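Local coordinates for putative adenosine kinase (Schistosoma mansoni, PDB 3VAS), which probably catalyses the phosphorylation of adenosine to AMP, as an adenosine kinase of the ribokinase-like pfkB family, and is held here with adenosine bound, at residues A[182-187]-A[197-202]; A[234-239]-A[324-329]; A[212-217]-A[225-230]. One frame throughout, in Å; residues are numbered along the deposited sequence.

Interaction 1: A[182-187]-A[197-202]. With ADN (adenosine), chain C.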
ATOM      1  N   TYR A 182     -12.985  -0.963   0.917  1.00 24.68           N
ATOM      2  CA  TYR A 182     -11.948  -1.261  -0.067  1.00 23.77           C
ATOM      3  C   TYR A 182     -10.629  -0.584   0.281  1.00 22.96           C
ATOM      4  O   TYR A 182     -10.606   0.540   0.788  1.00 23.28           O
ATOM      5  CB  TYR A 182     -12.387  -0.844  -1.471  1.00 22.79           C
ATOM      6  CG  TYR A 182     -13.744  -1.375  -1.862  1.00 22.14           C
ATOM      7  CD1 TYR A 182     -13.893  -2.669  -2.340  1.00 22.64           C
ATOM      8  CD2 TYR A 182     -14.877  -0.586  -1.745  1.00 22.50           C
ATOM      9  CE1 TYR A 182     -15.133  -3.161  -2.695  1.00 24.46           C
ATOM     10  CE2 TYR A 182     -16.123  -1.071  -2.093  1.00 25.11           C
ATOM     11  CZ  TYR A 182     -16.245  -2.357  -2.568  1.00 25.93           C
ATOM     12  OH  TYR A 182     -17.485  -2.842  -2.919  1.00 29.94           O
ATOM     13  N   TYR A 183      -9.533  -1.288   0.027  1.00 20.37           N
ATOM     14  CA  TYR A 183      -8.213  -0.689   0.095  1.00 21.01           C
ATOM     15  C   TYR A 183      -7.461  -0.976  -1.197  1.00 20.61           C
ATOM     16  O   TYR A 183      -7.195  -2.135  -1.517  1.00 19.59           O
ATOM     17  CB  TYR A 183      -7.409  -1.221   1.286  1.00 17.27           C
ATOM     18  CG  TYR A 183      -6.049  -0.564   1.406  1.00 19.17           C
ATOM     19  CD1 TYR A 183      -5.902   0.670   2.039  1.00 20.18           C
ATOM     20  CD2 TYR A 183      -4.914  -1.158   0.863  1.00 19.39           C
ATOM     21  CE1 TYR A 183      -4.661   1.287   2.140  1.00 19.73           C
ATOM     22  CE2 TYR A 183      -3.671  -0.549   0.953  1.00 18.63           C
ATOM     23  CZ  TYR A 183      -3.549   0.669   1.595  1.00 18.75           C
ATOM     24  OH  TYR A 183      -2.310   1.264   1.693  1.00 19.95           O
ATOM     25  N   ILE A 184      -7.135   0.074  -1.944  1.00 18.07           N
ATOM     26  CA  ILE A 184      -6.279  -0.065  -3.117  1.00 18.47           C
ATOM     27  C   ILE A 184      -5.172   0.989  -3.103  1.00 18.84           C
ATOM     28  O   ILE A 184      -5.440   2.190  -3.004  1.00 18.39           O
ATOM     29  CB  ILE A 184      -7.064   0.059  -4.439  1.00 22.08           C
ATOM     30  CG1 ILE A 184      -8.318  -0.819  -4.428  1.00 20.96           C
ATOM     31  CG2 ILE A 184      -6.173  -0.313  -5.621  1.00 22.91           C
ATOM     32  CD1 ILE A 184      -9.162  -0.674  -5.682  1.00 20.43           C
ATOM     33  N   ALA A 185      -3.927   0.532  -3.191  1.00 19.09           N
ATOM     34  CA  ALA A 185      -2.779   1.434  -3.245  1.00 20.91           C
ATOM     35  C   ALA A 185      -2.663   2.099  -4.614  1.00 20.16           C
ATOM     36  O   ALA A 185      -3.120   1.553  -5.624  1.00 18.23           O
ATOM     37  CB  ALA A 185      -1.491   0.685  -2.913  1.00 20.60           C
ATOM     38  N   GLY A 186      -2.044   3.277  -4.637  1.00 19.70           N
ATOM     39  CA  GLY A 186      -1.823   4.003  -5.873  1.00 19.66           C
ATOM     40  C   GLY A 186      -1.022   3.205  -6.885  1.00 18.83           C
ATOM     41  O   GLY A 186      -1.153   3.419  -8.088  1.00 18.25           O
ATOM     42  N   PHE A 187      -0.197   2.284  -6.389  1.00 17.68           N
ATOM     43  CA  PHE A 187       0.638   1.429  -7.229  1.00 19.08           C
ATOM     44  C   PHE A 187      -0.136   0.697  -8.324  1.00 19.42           C
ATOM     45  O   PHE A 187       0.432   0.330  -9.352  1.00 21.68           O
ATOM     46  CB  PHE A 187       1.358   0.391  -6.370  1.00 19.13           C
ATOM     47  CG  PHE A 187       2.515   0.938  -5.578  1.00 22.06           C
ATOM     48  CD1 PHE A 187       2.644   0.649  -4.228  1.00 19.32           C
ATOM     49  CD2 PHE A 187       3.490   1.713  -6.187  1.00 23.80           C
ATOM     50  CE1 PHE A 187       3.710   1.140  -3.495  1.00 19.09           C
ATOM     51  CE2 PHE A 187       4.558   2.204  -5.458  1.00 22.86           C
ATOM     52  CZ  PHE A 187       4.667   1.916  -4.113  1.00 22.20           C
ATOM     53  N   LEU A 197     -10.650   1.741 -11.025  1.00 29.52           N
ATOM     54  CA  LEU A 197     -11.628   2.794 -11.292  1.00 30.25           C
ATOM     55  C   LEU A 197     -13.050   2.243 -11.210  1.00 31.16           C
ATOM     56  O   LEU A 197     -13.941   2.878 -10.645  1.00 31.15           O
ATOM     57  CB  LEU A 197     -11.391   3.426 -12.669  1.00 28.02           C
ATOM     58  CG  LEU A 197     -12.283   4.626 -13.000  1.00 26.87           C
ATOM     59  CD1 LEU A 197     -12.182   5.689 -11.912  1.00 24.02           C
ATOM     60  CD2 LEU A 197     -11.927   5.221 -14.354  1.00 27.69           C
ATOM     61  N   LYS A 198     -13.253   1.058 -11.778  1.00 30.46           N
ATOM     62  CA  LYS A 198     -14.558   0.415 -11.736  1.00 31.59           C
ATOM     63  C   LYS A 198     -14.986   0.144 -10.294  1.00 30.65           C
ATOM     64  O   LYS A 198     -16.124   0.419  -9.921  1.00 30.15           O
ATOM     65  CB  LYS A 198     -14.556  -0.892 -12.532  1.00 33.99           C
ATOM     66  CG  LYS A 198     -15.952  -1.326 -12.955  1.00 39.16           C
ATOM     67  CD  LYS A 198     -16.085  -2.837 -13.082  1.00 44.01           C
ATOM     68  CE  LYS A 198     -17.549  -3.223 -13.308  1.00 49.31           C
ATOM     69  NZ  LYS A 198     -17.809  -4.676 -13.107  1.00 50.71           N
ATOM     70  N   ILE A 199     -14.073  -0.389  -9.487  1.00 23.40           N
ATOM     71  CA  ILE A 199     -14.377  -0.673  -8.088  1.00 25.18           C
ATOM     72  C   ILE A 199     -14.649   0.615  -7.310  1.00 24.62           C
ATOM     73  O   ILE A 199     -15.557   0.667  -6.487  1.00 25.54           O
ATOM     74  CB  ILE A 199     -13.254  -1.483  -7.408  1.00 25.06           C
ATOM     75  CG1 ILE A 199     -13.200  -2.894  -7.996  1.00 28.65           C
ATOM     76  CG2 ILE A 199     -13.475  -1.557  -5.900  1.00 23.24           C
ATOM     77  CD1 ILE A 199     -12.061  -3.739  -7.465  1.00 28.43           C
ATOM     78  N   ALA A 200     -13.871   1.658  -7.593  1.00 23.88           N
ATOM     79  CA  ALA A 200     -14.055   2.951  -6.941  1.00 26.43           C
ATOM     80  C   ALA A 200     -15.443   3.541  -7.211  1.00 29.69           C
ATOM     81  O   ALA A 200     -16.088   4.069  -6.307  1.00 29.72           O
ATOM     82  CB  ALA A 200     -12.964   3.926  -7.368  1.00 23.50           C
ATOM     83  N   LYS A 201     -15.895   3.450  -8.458  1.00 31.81           N
ATOM     84  CA  LYS A 201     -17.230   3.920  -8.817  1.00 34.19           C
ATOM     85  C   LYS A 201     -18.318   3.101  -8.124  1.00 31.96           C
ATOM     86  O   LYS A 201     -19.327   3.653  -7.683  1.00 31.72           O
ATOM     87  CB  LYS A 201     -17.434   3.893 -10.333  1.00 34.70           C
ATOM     88  CG  LYS A 201     -16.566   4.884 -11.078  1.00 36.20           C
ATOM     89  CD  LYS A 201     -16.728   4.754 -12.575  1.00 37.97           C
ATOM     90  CE  LYS A 201     -15.841   5.750 -13.296  1.00 39.31           C
ATOM     91  NZ  LYS A 201     -15.825   5.500 -14.761  1.00 44.21           N
ATOM     92  N   HIS A 202     -18.112   1.790  -8.037  1.00 28.82           N
ATOM     93  CA  HIS A 202     -19.049   0.919  -7.333  1.00 29.52           C
ATOM     94  C   HIS A 202     -19.169   1.328  -5.866  1.00 28.71           C
ATOM     95  O   HIS A 202     -20.271   1.385  -5.320  1.00 31.28           O
ATOM     96  CB  HIS A 202     -18.619  -0.545  -7.440  1.00 28.84           C
ATOM     97  CG  HIS A 202     -19.374  -1.463  -6.529  1.00 29.93           C
ATOM     98  ND1 HIS A 202     -20.566  -2.056  -6.888  1.00 32.98           N
ATOM     99  CD2 HIS A 202     -19.110  -1.881  -5.268  1.00 30.27           C
ATOM    100  CE1 HIS A 202     -21.002  -2.803  -5.888  1.00 34.84           C
ATOM    101  NE2 HIS A 202     -20.137  -2.714  -4.893  1.00 34.18           N
TER
HETATM  102  O5' ADN C 401       5.770  -0.574   1.208  1.00 27.17           O
HETATM  103  C5' ADN C 401       6.781  -1.542   0.934  1.00 25.47           C
HETATM  104  C4' ADN C 401       6.291  -2.587  -0.038  1.00 23.30           C
HETATM  105  O4' ADN C 401       5.995  -1.972  -1.302  1.00 17.99           O
HETATM  106  C3' ADN C 401       7.261  -3.731  -0.354  1.00 22.74           C
HETATM  107  O3' ADN C 401       6.805  -4.932   0.272  1.00 20.24           O
HETATM  108  C2' ADN C 401       7.173  -3.893  -1.889  1.00 23.49           C
HETATM  109  O2' ADN C 401       6.947  -5.214  -2.330  1.00 25.17           O
HETATM  110  C1' ADN C 401       6.008  -2.978  -2.270  1.00 21.13           C
HETATM  111  N9  ADN C 401       6.116  -2.377  -3.599  1.00 17.71           N
HETATM  112  C8  ADN C 401       7.186  -1.819  -4.134  1.00 18.02           C
HETATM  113  N7  ADN C 401       6.825  -1.388  -5.495  1.00 19.53           N
HETATM  114  C5  ADN C 401       5.461  -1.741  -5.723  1.00 15.85           C
HETATM  115  C6  ADN C 401       4.625  -1.574  -6.823  1.00 14.75           C
HETATM  116  N6  ADN C 401       5.124  -0.938  -8.013  1.00 15.22           N
HETATM  117  N1  ADN C 401       3.315  -2.030  -6.768  1.00 15.86           N
HETATM  118  C2  ADN C 401       2.835  -2.637  -5.635  1.00 16.76           C
HETATM  119  N3  ADN C 401       3.656  -2.799  -4.550  1.00 17.32           N
HETATM  120  C4  ADN C 401       4.995  -2.337  -4.618  1.00 16.30           C
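The phenol oxygen of Tyr182 lies against the ring of His202, and further groups converge on it: Tyr182 OH is hydrogen-bonded to the backbone carbonyl of Val176 and to the ammonium group of Lys208. Lys208 also bonds His202 NE2, tying the ends of strand and helix side chains to one amine. OH comes in at the edge of the imidazole, near its plane, 3.0 Å from His202 CD2 and 3.3 Å from His202 NE2. The two side chains cross at about a right angle.

Further along the tyrosine the chemistry turns apolar. Ile199 CG2 lies over one face of the Tyr182 ring, 4.0 Å from the ring centroid and 20° off its normal, a CH-pi contact displaced toward Tyr182 CD1, which is 3.8 Å from Ile199 CG2. This methyl is the branch of Ile199 that stands anti to the backbone N, while CG1 lies beside the N (chi1 -68°). The same CG2 reaches CD1 of Ile184, 4.4 Å away, so one methyl spans two residues on the same side of strand 181-185. Phe28 and Met30 of strand 27-40 and Val176 of helix 170-178 also pack on this side.

Past the strand end, Phe187 belongs to the adenosine pocket. Adenine lies over one face of its ring, with C6 3.4 Å above the plane and offset toward the rim, and Phe187 CB is 3.1 Å from N1 of the base.

The contact thus illustrates how the helix of a beta-alpha-beta unit settles on its own strand in the ribokinase fold: apolar packing over the tyrosine ring, with a polar cluster at its hydroxyl end. A lysine ammonium shared by phenol and imidazole would be expected to hold NE2 as an acceptor, and so probably to keep His202 neutral.

Interaction 2: A[234-239]-A[324-329]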
ATOM      1  N   SER A 234     -12.420   8.498  -3.177  1.00 24.42           N
ATOM      2  CA  SER A 234     -11.854   7.986  -1.933  1.00 22.41           C
ATOM      3  C   SER A 234     -12.446   8.668  -0.708  1.00 25.04           C
ATOM      4  O   SER A 234     -12.535   9.893  -0.657  1.00 25.22           O
ATOM      5  CB  SER A 234     -10.336   8.155  -1.929  1.00 22.53           C
ATOM      6  OG  SER A 234      -9.749   7.482  -3.026  1.00 23.18           O
ATOM      7  N   ASN A 235     -12.850   7.870   0.273  1.00 23.37           N
ATOM      8  CA  ASN A 235     -13.320   8.406   1.544  1.00 25.33           C
ATOM      9  C   ASN A 235     -12.160   8.671   2.490  1.00 24.96           C
ATOM     10  O   ASN A 235     -12.240   9.541   3.357  1.00 23.68           O
ATOM     11  CB  ASN A 235     -14.312   7.445   2.191  1.00 26.19           C
ATOM     12  CG  ASN A 235     -15.428   7.054   1.255  1.00 28.01           C
ATOM     13  OD1 ASN A 235     -15.322   6.065   0.523  1.00 24.02           O
ATOM     14  ND2 ASN A 235     -16.502   7.834   1.260  1.00 28.56           N
ATOM     15  N   ILE A 236     -11.084   7.907   2.321  1.00 19.89           N
ATOM     16  CA  ILE A 236      -9.884   8.063   3.140  1.00 20.80           C
ATOM     17  C   ILE A 236      -8.638   8.005   2.256  1.00 21.03           C
ATOM     18  O   ILE A 236      -8.508   7.111   1.419  1.00 18.57           O
ATOM     19  CB  ILE A 236      -9.782   6.960   4.221  1.00 20.64           C
ATOM     20  CG1 ILE A 236     -11.050   6.921   5.081  1.00 22.33           C
ATOM     21  CG2 ILE A 236      -8.553   7.169   5.101  1.00 19.66           C
ATOM     22  CD1 ILE A 236     -10.999   5.890   6.195  1.00 24.25           C
ATOM     23  N   VAL A 237      -7.733   8.965   2.439  1.00 17.50           N
ATOM     24  CA  VAL A 237      -6.487   8.993   1.677  1.00 16.64           C
ATOM     25  C   VAL A 237      -5.283   8.977   2.610  1.00 20.05           C
ATOM     26  O   VAL A 237      -5.188   9.796   3.527  1.00 22.42           O
ATOM     27  CB  VAL A 237      -6.399  10.239   0.760  1.00 20.69           C
ATOM     28  CG1 VAL A 237      -5.086  10.244  -0.013  1.00 16.07           C
ATOM     29  CG2 VAL A 237      -7.582  10.291  -0.197  1.00 21.08           C
ATOM     30  N   PHE A 238      -4.376   8.032   2.376  1.00 17.41           N
ATOM     31  CA  PHE A 238      -3.139   7.924   3.137  1.00 16.59           C
ATOM     32  C   PHE A 238      -1.975   8.430   2.295  1.00 22.54           C
ATOM     33  O   PHE A 238      -1.937   8.217   1.079  1.00 25.76           O
ATOM     34  CB  PHE A 238      -2.854   6.462   3.503  1.00 15.77           C
ATOM     35  CG  PHE A 238      -3.857   5.846   4.439  1.00 17.50           C
ATOM     36  CD1 PHE A 238      -3.663   5.893   5.811  1.00 18.16           C
ATOM     37  CD2 PHE A 238      -4.977   5.193   3.948  1.00 17.36           C
ATOM     38  CE1 PHE A 238      -4.571   5.313   6.676  1.00 20.43           C
ATOM     39  CE2 PHE A 238      -5.897   4.603   4.813  1.00 17.40           C
ATOM     40  CZ  PHE A 238      -5.691   4.665   6.177  1.00 20.09           C
ATOM     41  N   GLY A 239      -1.010   9.070   2.945  1.00 21.49           N
ATOM     42  CA  GLY A 239       0.192   9.513   2.263  1.00 19.19           C
ATOM     43  C   GLY A 239       1.327   9.686   3.245  1.00 20.00           C
ATOM     44  O   GLY A 239       1.110   9.670   4.455  1.00 23.45           O
ATOM     45  N   ALA A 324      -3.129  -0.571   7.541  1.00 15.87           N
ATOM     46  CA  ALA A 324      -3.821  -1.737   8.093  1.00 23.12           C
ATOM     47  C   ALA A 324      -4.294  -1.491   9.524  1.00 22.82           C
ATOM     48  O   ALA A 324      -5.461  -1.724   9.854  1.00 17.48           O
ATOM     49  CB  ALA A 324      -2.920  -2.963   8.047  1.00 16.54           C
ATOM     50  N   GLY A 325      -3.376  -1.022  10.365  1.00 19.39           N
ATOM     51  CA  GLY A 325      -3.673  -0.762  11.762  1.00 17.68           C
ATOM     52  C   GLY A 325      -4.789   0.255  11.920  1.00 18.56           C
ATOM     53  O   GLY A 325      -5.675   0.083  12.759  1.00 18.98           O
ATOM     54  N   PHE A 326      -4.762   1.307  11.107  1.00 17.65           N
ATOM     55  CA  PHE A 326      -5.814   2.317  11.169  1.00 18.76           C
ATOM     56  C   PHE A 326      -7.166   1.748  10.763  1.00 19.06           C
ATOM     57  O   PHE A 326      -8.142   1.874  11.495  1.00 20.63           O
ATOM     58  CB  PHE A 326      -5.504   3.535  10.289  1.00 16.97           C
ATOM     59  CG  PHE A 326      -6.547   4.620  10.390  1.00 18.41           C
ATOM     60  CD1 PHE A 326      -6.461   5.589  11.382  1.00 18.08           C
ATOM     61  CD2 PHE A 326      -7.631   4.647   9.524  1.00 18.16           C
ATOM     62  CE1 PHE A 326      -7.433   6.576  11.498  1.00 25.69           C
ATOM     63  CE2 PHE A 326      -8.602   5.629   9.629  1.00 23.16           C
ATOM     64  CZ  PHE A 326      -8.503   6.598  10.621  1.00 25.81           C
ATOM     65  N   ILE A 327      -7.216   1.142   9.581  1.00 19.53           N
ATOM     66  CA  ILE A 327      -8.471   0.667   9.010  1.00 19.71           C
ATOM     67  C   ILE A 327      -9.140  -0.414   9.857  1.00 21.51           C
ATOM     68  O   ILE A 327     -10.346  -0.355  10.096  1.00 22.02           O
ATOM     69  CB  ILE A 327      -8.265   0.168   7.569  1.00 18.47           C
ATOM     70  CG1 ILE A 327      -7.851   1.339   6.668  1.00 18.07           C
ATOM     71  CG2 ILE A 327      -9.531  -0.496   7.035  1.00 19.80           C
ATOM     72  CD1 ILE A 327      -7.353   0.908   5.307  1.00 17.83           C
ATOM     73  N   ALA A 328      -8.351  -1.383  10.321  1.00 21.50           N
ATOM     74  CA  ALA A 328      -8.869  -2.493  11.117  1.00 23.30           C
ATOM     75  C   ALA A 328      -9.638  -1.999  12.332  1.00 26.85           C
ATOM     76  O   ALA A 328     -10.656  -2.581  12.709  1.00 27.63           O
ATOM     77  CB  ALA A 328      -7.737  -3.425  11.553  1.00 20.16           C
ATOM     78  N   ASP A 329      -9.147  -0.923  12.940  1.00 29.47           N
ATOM     79  CA  ASP A 329      -9.798  -0.351  14.116  1.00 31.50           C
ATOM     80  C   ASP A 329     -10.942   0.573  13.724  1.00 29.05           C
ATOM     81  O   ASP A 329     -12.023   0.512  14.307  1.00 28.62           O
ATOM     82  CB  ASP A 329      -8.789   0.384  15.003  1.00 31.05           C
ATOM     83  CG  ASP A 329      -8.309  -0.469  16.168  1.00 36.88           C
ATOM     84  OD1 ASP A 329      -8.206  -1.704  16.004  1.00 38.59           O
ATOM     85  OD2 ASP A 329      -8.044   0.089  17.255  1.00 40.99           O
TER
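Phe326 can be traced from its backbone outward as it meets the strand residues Phe238 and Ile236. Its first carbon, CB, is 4.1 Å from Phe238 CE1. The chi1 of -177° places CG opposite the backbone N and extends the ring from the helix toward the strand, where CD2 comes 3.9 Å from Phe238 CZ. One atom further out, Phe326 CE2 meets Ile236 CD1 at 4.2 Å; this methyl lies at the edge of the ring, near its plane.

The two phenyl rings form an offset edge-to-face pair, with the edge of Phe238 directed at the face of Phe326. Their centroids are 5.9 Å apart and their planes stand at 78°. Ile327 meets the tip of Phe238 as well: its CG1 is 4.0 Å from Phe238 CZ, and its CD1 is 4.0 Å from Phe238 CE2. No hydrogen bond joins the segments, and all four touching residues are buried.

This is helix-on-sheet packing of the ribokinase-like alpha/beta fold, between parts far apart in sequence. The axes of strand 236-239 and helix 324-329 run nearly antiparallel, at 160°, and come within 11.4 Å. Strand 236-240 lies between strands 209-213 and 279-284, while helix 318-330 is flanked by helix 336-351, which Phe326 touches at Leu340 and Ala343, and by helix 83-95, where Ile327 packs on Ile91.

Interaction 3: A[212-217]-A[225-230]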
ATOM      1  N   PHE A 212      -7.535   4.861  -0.123  1.00 24.58           N
ATOM      2  CA  PHE A 212      -6.561   5.018  -1.194  1.00 21.18           C
ATOM      3  C   PHE A 212      -5.222   5.483  -0.639  1.00 21.87           C
ATOM      4  O   PHE A 212      -5.172   6.350   0.234  1.00 24.02           O
ATOM      5  CB  PHE A 212      -7.100   6.020  -2.221  1.00 21.59           C
ATOM      6  CG  PHE A 212      -6.185   6.253  -3.396  1.00 18.69           C
ATOM      7  CD1 PHE A 212      -5.901   5.228  -4.288  1.00 19.22           C
ATOM      8  CD2 PHE A 212      -5.633   7.503  -3.622  1.00 16.98           C
ATOM      9  CE1 PHE A 212      -5.064   5.442  -5.374  1.00 23.38           C
ATOM     10  CE2 PHE A 212      -4.793   7.728  -4.706  1.00 22.50           C
ATOM     11  CZ  PHE A 212      -4.508   6.696  -5.584  1.00 23.56           C
ATOM     12  N   ASN A 213      -4.137   4.899  -1.136  1.00 18.84           N
ATOM     13  CA  ASN A 213      -2.796   5.290  -0.707  1.00 19.64           C
ATOM     14  C   ASN A 213      -2.028   5.965  -1.850  1.00 22.46           C
ATOM     15  O   ASN A 213      -1.993   5.446  -2.967  1.00 22.40           O
ATOM     16  CB  ASN A 213      -2.027   4.066  -0.192  1.00 17.43           C
ATOM     17  CG  ASN A 213      -0.898   4.438   0.769  1.00 19.65           C
ATOM     18  OD1 ASN A 213       0.001   5.211   0.429  1.00 19.35           O
ATOM     19  ND2 ASN A 213      -0.949   3.889   1.981  1.00 18.90           N
ATOM     20  N   LEU A 214      -1.424   7.119  -1.576  1.00 20.86           N
ATOM     21  CA  LEU A 214      -0.618   7.812  -2.587  1.00 20.44           C
ATOM     22  C   LEU A 214       0.590   6.963  -3.018  1.00 20.77           C
ATOM     23  O   LEU A 214       1.082   7.086  -4.142  1.00 22.24           O
ATOM     24  CB  LEU A 214      -0.163   9.195  -2.090  1.00 19.44           C
ATOM     25  CG  LEU A 214      -1.238  10.237  -1.742  1.00 20.84           C
ATOM     26  CD1 LEU A 214      -0.616  11.545  -1.250  1.00 23.45           C
ATOM     27  CD2 LEU A 214      -2.160  10.496  -2.931  1.00 19.80           C
ATOM     28  N   SER A 215       1.064   6.120  -2.103  1.00 18.01           N
ATOM     29  CA  SER A 215       2.026   5.051  -2.403  1.00 18.08           C
ATOM     30  C   SER A 215       3.474   5.458  -2.724  1.00 18.06           C
ATOM     31  O   SER A 215       4.406   4.897  -2.149  1.00 18.75           O
ATOM     32  CB  SER A 215       1.480   4.105  -3.477  1.00 19.27           C
ATOM     33  OG  SER A 215       0.292   3.480  -3.026  1.00 25.25           O
ATOM     34  N   ALA A 216       3.657   6.410  -3.638  1.00 18.80           N
ATOM     35  CA  ALA A 216       4.995   6.825  -4.070  1.00 20.55           C
ATOM     36  C   ALA A 216       4.957   8.158  -4.826  1.00 21.22           C
ATOM     37  O   ALA A 216       3.992   8.443  -5.537  1.00 21.04           O
ATOM     38  CB  ALA A 216       5.627   5.746  -4.946  1.00 22.15           C
ATOM     39  N   PRO A 217       6.016   8.970  -4.685  1.00 20.24           N
ATOM     40  CA  PRO A 217       6.068  10.277  -5.353  1.00 25.12           C
ATOM     41  C   PRO A 217       5.886  10.217  -6.877  1.00 25.99           C
ATOM     42  O   PRO A 217       5.225  11.097  -7.422  1.00 26.47           O
ATOM     43  CB  PRO A 217       7.467  10.798  -4.997  1.00 21.18           C
ATOM     44  CG  PRO A 217       7.788  10.121  -3.707  1.00 24.43           C
ATOM     45  CD  PRO A 217       7.205   8.738  -3.846  1.00 19.74           C
ATOM     46  N   LYS A 225      -3.260  12.684 -13.207  1.00 25.26           N
ATOM     47  CA  LYS A 225      -4.661  12.524 -13.604  1.00 24.88           C
ATOM     48  C   LYS A 225      -5.313  11.367 -12.855  1.00 22.88           C
ATOM     49  O   LYS A 225      -6.395  11.520 -12.293  1.00 25.40           O
ATOM     50  CB  LYS A 225      -4.775  12.333 -15.131  1.00 25.66           C
ATOM     51  CG  LYS A 225      -6.190  12.094 -15.692  1.00 25.60           C
ATOM     52  CD  LYS A 225      -6.580  10.601 -15.679  1.00 29.84           C
ATOM     53  CE  LYS A 225      -7.229  10.143 -16.981  1.00 33.00           C
ATOM     54  NZ  LYS A 225      -6.231   9.706 -17.990  1.00 29.80           N
ATOM     55  N   GLU A 226      -4.651  10.212 -12.850  1.00 21.65           N
ATOM     56  CA  GLU A 226      -5.191   9.018 -12.197  1.00 23.13           C
ATOM     57  C   GLU A 226      -5.280   9.165 -10.672  1.00 23.79           C
ATOM     58  O   GLU A 226      -6.244   8.703 -10.054  1.00 19.58           O
ATOM     59  CB  GLU A 226      -4.370   7.771 -12.551  1.00 23.18           C
ATOM     60  CG  GLU A 226      -4.455   7.323 -14.018  1.00 28.48           C
ATOM     61  CD  GLU A 226      -3.317   7.869 -14.873  1.00 30.90           C
ATOM     62  OE1 GLU A 226      -2.767   8.937 -14.529  1.00 31.96           O
ATOM     63  OE2 GLU A 226      -2.963   7.226 -15.882  1.00 33.19           O
ATOM     64  N   VAL A 227      -4.271   9.789 -10.065  1.00 22.74           N
ATOM     65  CA  VAL A 227      -4.282   9.991  -8.617  1.00 21.74           C
ATOM     66  C   VAL A 227      -5.458  10.881  -8.214  1.00 21.82           C
ATOM     67  O   VAL A 227      -6.199  10.564  -7.282  1.00 24.14           O
ATOM     68  CB  VAL A 227      -2.957  10.603  -8.092  1.00 21.32           C
ATOM     69  CG1 VAL A 227      -3.089  10.986  -6.612  1.00 17.87           C
ATOM     70  CG2 VAL A 227      -1.790   9.634  -8.302  1.00 16.45           C
ATOM     71  N   ASP A 228      -5.639  11.984  -8.930  1.00 22.45           N
ATOM     72  CA  ASP A 228      -6.710  12.916  -8.601  1.00 27.47           C
ATOM     73  C   ASP A 228      -8.079  12.313  -8.872  1.00 28.81           C
ATOM     74  O   ASP A 228      -9.040  12.597  -8.158  1.00 29.20           O
ATOM     75  CB  ASP A 228      -6.547  14.238  -9.353  1.00 31.75           C
ATOM     76  CG  ASP A 228      -5.497  15.134  -8.727  1.00 33.73           C
ATOM     77  OD1 ASP A 228      -5.085  14.860  -7.576  1.00 31.31           O
ATOM     78  OD2 ASP A 228      -5.092  16.116  -9.383  1.00 33.87           O
ATOM     79  N   GLU A 229      -8.175  11.482  -9.902  1.00 26.97           N
ATOM     80  CA  GLU A 229      -9.442  10.827 -10.177  1.00 27.82           C
ATOM     81  C   GLU A 229      -9.790   9.851  -9.053  1.00 26.66           C
ATOM     82  O   GLU A 229     -10.932   9.808  -8.594  1.00 20.43           O
ATOM     83  CB  GLU A 229      -9.439  10.120 -11.531  1.00 26.86           C
ATOM     84  CG  GLU A 229     -10.786   9.500 -11.867  1.00 33.14           C
ATOM     85  CD  GLU A 229     -10.931   9.128 -13.334  1.00 40.39           C
ATOM     86  OE1 GLU A 229      -9.954   8.634 -13.937  1.00 41.28           O
ATOM     87  OE2 GLU A 229     -12.033   9.329 -13.883  1.00 44.89           O
ATOM     88  N   MET A 230      -8.801   9.078  -8.610  1.00 21.68           N
ATOM     89  CA  MET A 230      -8.995   8.146  -7.502  1.00 20.42           C
ATOM     90  C   MET A 230      -9.397   8.864  -6.207  1.00 21.81           C
ATOM     91  O   MET A 230     -10.311   8.427  -5.510  1.00 22.78           O
ATOM     92  CB  MET A 230      -7.744   7.293  -7.279  1.00 17.36           C
ATOM     93  CG  MET A 230      -7.463   6.302  -8.406  1.00 23.87           C
ATOM     94  SD  MET A 230      -8.876   5.240  -8.770  1.00 31.26           S
ATOM     95  CE  MET A 230      -9.013   4.339  -7.245  1.00 20.78           C
TER
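A chi1 of -179° sends the Phe212 ring off the strand opposite its own backbone N, to where Met230 brings CB over one ring face. This is strand-to-helix packing in the Rossmann-like core of the ribokinase fold, where strand 209-213 leads through helices 217-222 and 224-231 into the neighbouring parallel strand 236-240.

The contact with Met230 is of the CH-pi kind: CB stands 3.8 Å from the Phe212 centroid and 14° off the ring normal, displaced toward CZ. Next to CZ, Phe212 CE2 is 4.1 Å from Val227 CG1, the methyl that also meets Leu214 CD2 at 3.8 Å. Val227 is thus shared by the last part of the strand and the loop after it. Met230 in turn reaches Tyr193 and Met196 of helix 189-205, joining the two helices over this part of the sheet.

Where the strand ends, an Asx turn forms: the backbone N of Ser215 donates to Asn213 OD1 over 2.9 Å, approaching in the carbonyl plane on a lone pair, with an N-H...O angle of 144°.

In the fold
Helices 189-205 and 224-231 pack on one face of adjacent parallel strands, helix 318-330 on the other, where Tyr183 CD1 lies 3.6 Å from Ile327 CD1 and joins interactions 1 and 2. Strand 209-213, in interaction 3, lies between the strands of the other two: Gly186 N reaches Asn213 O at 2.7 Å toward interaction 1, and Phe238 N reaches Phe212 O at 2.8 Å toward interaction 2. Interactions 1 and 3 lie closest, centres about 10 Å apart. The adenosine site lies past the strand ends: Phe187 contacts the base, and Asp320, near the start of the helix of interaction 2, hydrogen-bonds the ligand. The side chains of Phe238 and Phe212 remain about 11 Å from adenosine.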